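Local coordinates for protein multicopper oxidase type 1 (Nitrosomonas europaea, PDB 3G5W) that probably oxidises substrates with the help of bound copper ions, as a two-domain multicopper oxidase of the laccase type, at residues Thr204-Gly216 and Ile223-Asp237. Sequence-based numbering, arbitrary orientation.
Sequences THGHISQIAFKDG and IKGDTVLIGPGERYD. With C2O (Cu-O-Cu linkage), chain P; C1O (Cu-O linkage), chain H.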
loop_
_atom_site.group_PDB
_atom_site.type_symbol
_atom_site.label_atom_id
_atom_site.label_comp_id
_atom_site.label_asym_id
_atom_site.label_seq_id
_atom_site.Cartn_x
_atom_site.Cartn_y
_atom_site.Cartn_z
ATOM N N THR A 204 -5.421 13.389 8.487
ATOM C CA THR A 204 -5.527 14.639 9.253
ATOM C C THR A 204 -6.971 15.168 9.272
ATOM O O THR A 204 -7.573 15.391 8.220
ATOM C CB THR A 204 -4.565 15.735 8.697
ATOM O OG1 THR A 204 -3.227 15.218 8.627
ATOM C CG2 THR A 204 -4.570 16.996 9.594
ATOM N N HIS A 205 -7.514 15.356 10.473
ATOM C CA HIS A 205 -8.869 15.896 10.655
ATOM C C HIS A 205 -8.934 17.393 10.368
ATOM O O HIS A 205 -7.961 18.111 10.593
ATOM C CB HIS A 205 -9.328 15.691 12.095
ATOM C CG HIS A 205 -9.578 14.263 12.472
ATOM N ND1 HIS A 205 -10.557 13.904 13.372
ATOM C CD2 HIS A 205 -8.983 13.110 12.083
ATOM C CE1 HIS A 205 -10.550 12.589 13.527
ATOM N NE2 HIS A 205 -9.608 12.083 12.750
ATOM N N GLY A 206 -10.091 17.848 9.884
ATOM C CA GLY A 206 -10.423 19.275 9.783
ATOM C C GLY A 206 -9.756 20.099 8.697
ATOM O O GLY A 206 -10.004 21.304 8.595
ATOM N N HIS A 207 -8.917 19.462 7.887
ATOM C CA HIS A 207 -8.113 20.164 6.885
ATOM C C HIS A 207 -7.999 19.371 5.594
ATOM O O HIS A 207 -8.183 18.154 5.584
ATOM C CB HIS A 207 -6.708 20.439 7.430
ATOM C CG HIS A 207 -6.706 21.210 8.712
ATOM N ND1 HIS A 207 -6.476 22.567 8.761
ATOM C CD2 HIS A 207 -6.941 20.821 9.988
ATOM C CE1 HIS A 207 -6.561 22.981 10.013
ATOM N NE2 HIS A 207 -6.838 21.940 10.776
ATOM N N ILE A 208 -7.675 20.071 4.509
ATOM C CA ILE A 208 -7.366 19.422 3.238
ATOM C C ILE A 208 -5.868 19.145 3.158
ATOM O O ILE A 208 -5.058 20.069 3.214
ATOM C CB ILE A 208 -7.792 20.290 2.028
ATOM C CG1 ILE A 208 -9.290 20.620 2.108
ATOM C CG2 ILE A 208 -7.437 19.569 0.714
ATOM C CD1 ILE A 208 -9.745 21.736 1.167
ATOM N N SER A 209 -5.506 17.867 3.046
ATOM C CA SER A 209 -4.124 17.485 2.780
ATOM C C SER A 209 -3.786 17.742 1.319
ATOM O O SER A 209 -4.423 17.178 0.422
ATOM C CB SER A 209 -3.895 16.005 3.102
ATOM O OG SER A 209 -3.951 15.771 4.497
ATOM N N GLN A 210 -2.796 18.602 1.084
ATOM C CA GLN A 210 -2.280 18.810 -0.260
ATOM C C GLN A 210 -0.983 18.019 -0.376
ATOM O O GLN A 210 0.051 18.432 0.151
ATOM C CB GLN A 210 -2.015 20.297 -0.542
ATOM C CG GLN A 210 -3.228 21.216 -0.394
ATOM C CD GLN A 210 -2.844 22.689 -0.515
ATOM O OE1 GLN A 210 -2.385 23.136 -1.565
ATOM N NE2 GLN A 210 -3.016 23.442 0.572
ATOM N N ILE A 211 -1.048 16.881 -1.058
ATOM C CA ILE A 211 0.123 16.024 -1.256
ATOM C C ILE A 211 0.935 16.654 -2.381
ATOM O O ILE A 211 0.578 16.531 -3.554
ATOM C CB ILE A 211 -0.290 14.564 -1.585
ATOM C CG1 ILE A 211 -1.233 14.030 -0.496
ATOM C CG2 ILE A 211 0.950 13.674 -1.731
ATOM C CD1 ILE A 211 -2.038 12.809 -0.873
ATOM N N ALA A 212 2.010 17.349 -2.014
ATOM C CA ALA A 212 2.710 18.239 -2.949
ATOM C C ALA A 212 4.056 17.732 -3.482
ATOM O O ALA A 212 4.508 18.174 -4.550
ATOM C CB ALA A 212 2.876 19.623 -2.327
ATOM N N PHE A 213 4.704 16.843 -2.730
ATOM C CA PHE A 213 5.993 16.268 -3.133
ATOM C C PHE A 213 6.025 14.773 -2.832
ATOM O O PHE A 213 5.491 14.333 -1.810
ATOM C CB PHE A 213 7.165 16.944 -2.397
ATOM C CG PHE A 213 7.335 18.415 -2.703
ATOM C CD1 PHE A 213 8.332 18.846 -3.566
ATOM C CD2 PHE A 213 6.516 19.370 -2.094
ATOM C CE1 PHE A 213 8.502 20.198 -3.847
ATOM C CE2 PHE A 213 6.678 20.726 -2.367
ATOM C CZ PHE A 213 7.671 21.139 -3.247
ATOM N N LYS A 214 6.640 14.007 -3.734
ATOM C CA LYS A 214 6.943 12.594 -3.493
ATOM C C LYS A 214 8.428 12.385 -3.693
ATOM O O LYS A 214 8.984 12.832 -4.695
ATOM C CB LYS A 214 6.163 11.654 -4.428
ATOM C CG LYS A 214 6.643 10.184 -4.336
ATOM C CD LYS A 214 5.923 9.237 -5.287
ATOM C CE LYS A 214 6.683 7.892 -5.413
ATOM N NZ LYS A 214 7.174 7.347 -4.095
ATOM N N ASP A 215 9.061 11.710 -2.732
ATOM C CA ASP A 215 10.500 11.407 -2.764
ATOM C C ASP A 215 11.348 12.637 -3.100
ATOM O O ASP A 215 12.349 12.540 -3.808
ATOM C CB ASP A 215 10.801 10.269 -3.755
ATOM C CG ASP A 215 10.038 8.982 -3.445
ATOM O OD1 ASP A 215 10.074 8.067 -4.295
ATOM O OD2 ASP A 215 9.402 8.879 -2.369
ATOM N N GLY A 216 10.925 13.795 -2.604
ATOM C CA GLY A 216 11.662 15.032 -2.818
ATOM C C GLY A 216 11.188 15.832 -4.019
ATOM O O GLY A 216 11.356 17.049 -4.040
ATOM N N ILE A 223 -1.990 16.639 -5.025
ATOM C CA ILE A 223 -3.192 15.812 -4.928
ATOM C C ILE A 223 -3.916 16.160 -3.632
ATOM O O ILE A 223 -3.317 16.154 -2.554
ATOM C CB ILE A 223 -2.865 14.297 -4.981
ATOM C CG1 ILE A 223 -2.139 13.957 -6.285
ATOM C CG2 ILE A 223 -4.146 13.456 -4.849
ATOM C CD1 ILE A 223 -1.314 12.693 -6.205
ATOM N N LYS A 224 -5.197 16.493 -3.751
ATOM C CA LYS A 224 -6.009 16.845 -2.592
ATOM C C LYS A 224 -6.675 15.613 -1.985
ATOM O O LYS A 224 -7.178 14.736 -2.697
ATOM C CB LYS A 224 -7.074 17.871 -2.975
ATOM C CG LYS A 224 -6.527 19.265 -3.236
ATOM C CD LYS A 224 -7.504 20.098 -4.053
ATOM C CE LYS A 224 -8.661 20.596 -3.209
ATOM N NZ LYS A 224 -9.696 21.276 -4.042
ATOM N N GLY A 225 -6.684 15.558 -0.663
ATOM C CA GLY A 225 -7.402 14.509 0.046
ATOM C C GLY A 225 -7.314 14.691 1.541
ATOM O O GLY A 225 -7.121 15.810 2.028
ATOM N N ASP A 226 -7.455 13.589 2.273
ATOM C CA ASP A 226 -7.364 13.644 3.729
ATOM C C ASP A 226 -6.536 12.516 4.344
ATOM O O ASP A 226 -6.212 12.567 5.530
ATOM C CB ASP A 226 -8.758 13.739 4.381
ATOM C CG ASP A 226 -9.660 12.550 4.058
ATOM O OD1 ASP A 226 -9.247 11.389 4.246
ATOM O OD2 ASP A 226 -10.814 12.781 3.629
ATOM N N THR A 227 -6.207 11.511 3.527
ATOM C CA THR A 227 -5.430 10.345 3.968
ATOM C C THR A 227 -4.315 10.042 2.960
ATOM O O THR A 227 -4.567 9.880 1.762
ATOM C CB THR A 227 -6.340 9.094 4.192
ATOM O OG1 THR A 227 -7.399 9.427 5.100
ATOM C CG2 THR A 227 -5.556 7.914 4.768
ATOM N N VAL A 228 -3.084 9.989 3.462
ATOM C CA VAL A 228 -1.899 9.777 2.641
ATOM C C VAL A 228 -1.335 8.381 2.897
ATOM O O VAL A 228 -0.811 8.108 3.979
ATOM C CB VAL A 228 -0.794 10.827 2.954
ATOM C CG1 VAL A 228 0.411 10.635 2.029
ATOM C CG2 VAL A 228 -1.350 12.271 2.855
ATOM N N LEU A 229 -1.434 7.509 1.897
ATOM C CA LEU A 229 -0.869 6.168 2.002
ATOM C C LEU A 229 0.622 6.231 1.675
ATOM O O LEU A 229 1.007 6.597 0.551
ATOM C CB LEU A 229 -1.608 5.197 1.069
ATOM C CG LEU A 229 -1.493 3.701 1.383
ATOM C CD1 LEU A 229 -2.199 3.373 2.693
ATOM C CD2 LEU A 229 -2.077 2.863 0.230
ATOM N N ILE A 230 1.458 5.911 2.665
ATOM C CA ILE A 230 2.913 6.029 2.532
ATOM C C ILE A 230 3.628 4.714 2.890
ATOM O O ILE A 230 3.416 4.144 3.961
ATOM C CB ILE A 230 3.486 7.261 3.317
ATOM C CG1 ILE A 230 5.000 7.394 3.095
ATOM C CG2 ILE A 230 3.118 7.214 4.806
ATOM C CD1 ILE A 230 5.629 8.617 3.724
ATOM N N GLY A 231 4.449 4.232 1.962
ATOM C CA GLY A 231 5.120 2.941 2.100
ATOM C C GLY A 231 6.580 3.089 2.470
ATOM O O GLY A 231 7.129 4.184 2.379
ATOM N N PRO A 232 7.222 1.985 2.897
ATOM C CA PRO A 232 8.629 2.010 3.305
ATOM C C PRO A 232 9.546 2.659 2.261
ATOM O O PRO A 232 9.491 2.310 1.085
ATOM C CB PRO A 232 8.965 0.524 3.471
ATOM C CG PRO A 232 7.666 -0.094 3.852
ATOM C CD PRO A 232 6.640 0.634 3.024
ATOM N N GLY A 233 10.373 3.608 2.695
ATOM C CA GLY A 233 11.311 4.276 1.790
ATOM C C GLY A 233 10.777 5.540 1.130
ATOM O O GLY A 233 11.554 6.412 0.746
ATOM N N GLU A 234 9.455 5.634 0.988
ATOM C CA GLU A 234 8.820 6.814 0.381
ATOM C C GLU A 234 8.863 8.017 1.310
ATOM O O GLU A 234 8.904 7.869 2.530
ATOM C CB GLU A 234 7.360 6.533 0.028
ATOM C CG GLU A 234 7.146 5.441 -0.998
ATOM C CD GLU A 234 5.716 5.421 -1.498
ATOM O OE1 GLU A 234 4.823 4.948 -0.750
ATOM O OE2 GLU A 234 5.485 5.900 -2.633
ATOM N N ARG A 235 8.860 9.211 0.716
ATOM C CA ARG A 235 8.602 10.429 1.462
ATOM C C ARG A 235 7.505 11.194 0.756
ATOM O O ARG A 235 7.477 11.248 -0.477
ATOM C CB ARG A 235 9.847 11.314 1.566
ATOM C CG ARG A 235 10.950 10.777 2.484
ATOM C CD ARG A 235 11.857 9.804 1.753
ATOM N NE ARG A 235 12.646 10.472 0.724
ATOM C CZ ARG A 235 13.002 9.924 -0.430
ATOM N NH1 ARG A 235 12.632 8.681 -0.729
ATOM N NH2 ARG A 235 13.719 10.631 -1.298
ATOM N N TYR A 236 6.609 11.777 1.547
ATOM C CA TYR A 236 5.601 12.693 1.043
ATOM C C TYR A 236 5.627 13.985 1.843
ATOM O O TYR A 236 5.627 13.950 3.074
ATOM C CB TYR A 236 4.213 12.055 1.120
ATOM C CG TYR A 236 3.995 10.989 0.070
ATOM C CD1 TYR A 236 3.631 11.332 -1.229
ATOM C CD2 TYR A 236 4.166 9.638 0.370
ATOM C CE1 TYR A 236 3.435 10.361 -2.208
ATOM C CE2 TYR A 236 3.970 8.652 -0.603
ATOM C CZ TYR A 236 3.601 9.023 -1.888
ATOM O OH TYR A 236 3.408 8.065 -2.864
ATOM N N ASP A 237 5.665 15.119 1.142
ATOM C CA ASP A 237 5.465 16.418 1.781
ATOM C C ASP A 237 4.010 16.825 1.625
ATOM O O ASP A 237 3.501 16.956 0.504
ATOM C CB ASP A 237 6.384 17.498 1.190
ATOM C CG ASP A 237 7.866 17.216 1.432
ATOM O OD1 ASP A 237 8.636 18.184 1.582
ATOM O OD2 ASP A 237 8.276 16.034 1.455
HETATM CU CU2 C2O P . -9.298 10.119 13.088
HETATM CU CU3 C2O P . -11.804 7.763 9.429
HETATM O O1 C2O P . -10.482 8.839 11.504
HETATM CU CU4 C1O H . -11.207 11.728 9.895
HETATM O O3 C1O H . -11.965 14.105 8.591
HETATM O O HOH W 1 14.292 11.000 -4.670
HETATM O O HOH W 2 8.672 14.221 -0.533
#
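Lys214 and Tyr236 lie side by side and point the same way. The lysine CG is anti to the backbone N (chi1 171°), which lays its methylenes along the ring; Lys214 CB comes within 3.7 Å of Tyr236 CE1. Beyond the ring the chain bends at its last torsion (chi4 44°). There Lys214 NZ meets Glu234 OE2 at 2.7 Å, on the anti lone pair of that oxygen, in a salt bridge. Glu234 OE1 takes the backbone N-H of Gly231, which fixes the carboxylate at both oxygens. Lys214 NZ also bridges to Asp215 OD1 at 3.0 Å, from above the carboxylate plane. An alanine in place of Lys214 would probably leave Glu234 and Asp215 without their shared positive partner and uncover the flank of Tyr236. Asp215 OD2 accepts the backbone N-H of Arg235 nearly along its C-O axis, with N 3.1 Å away. Carboxylate and guanidinium planes are nearly parallel, but their ion pair is long and no N-H points at OD2. Asp226 of the third subunit forms a salt bridge to Arg235 NH2 and gives its backbone N-H to Asp215 OD1; Thr227 O of that subunit accepts a hydrogen bond from Lys214 NZ. Ile211 CG2 touches Tyr236 CD1 at 3.6 Å. Ala212 and Phe213 both face Asp237 in a classic beta bulge: Asp237 O accepts a hydrogen bond from Ala212 N at 3.0 Å and a weak one from Phe213 N. The Asp237 carboxylate pairs with Arg189. His205 NE2 binds copper with His251 and His105 of the second subunit. Strand 209-214 forms a beta hairpin with 217-225 and also pairs antiparallel with 235-241. The CG1-CD1 branch of Ile211 meets Val228 CG2 tip to tip, joining this sheet to strand 227-230 of the other sheet in the second cupredoxin-type domain.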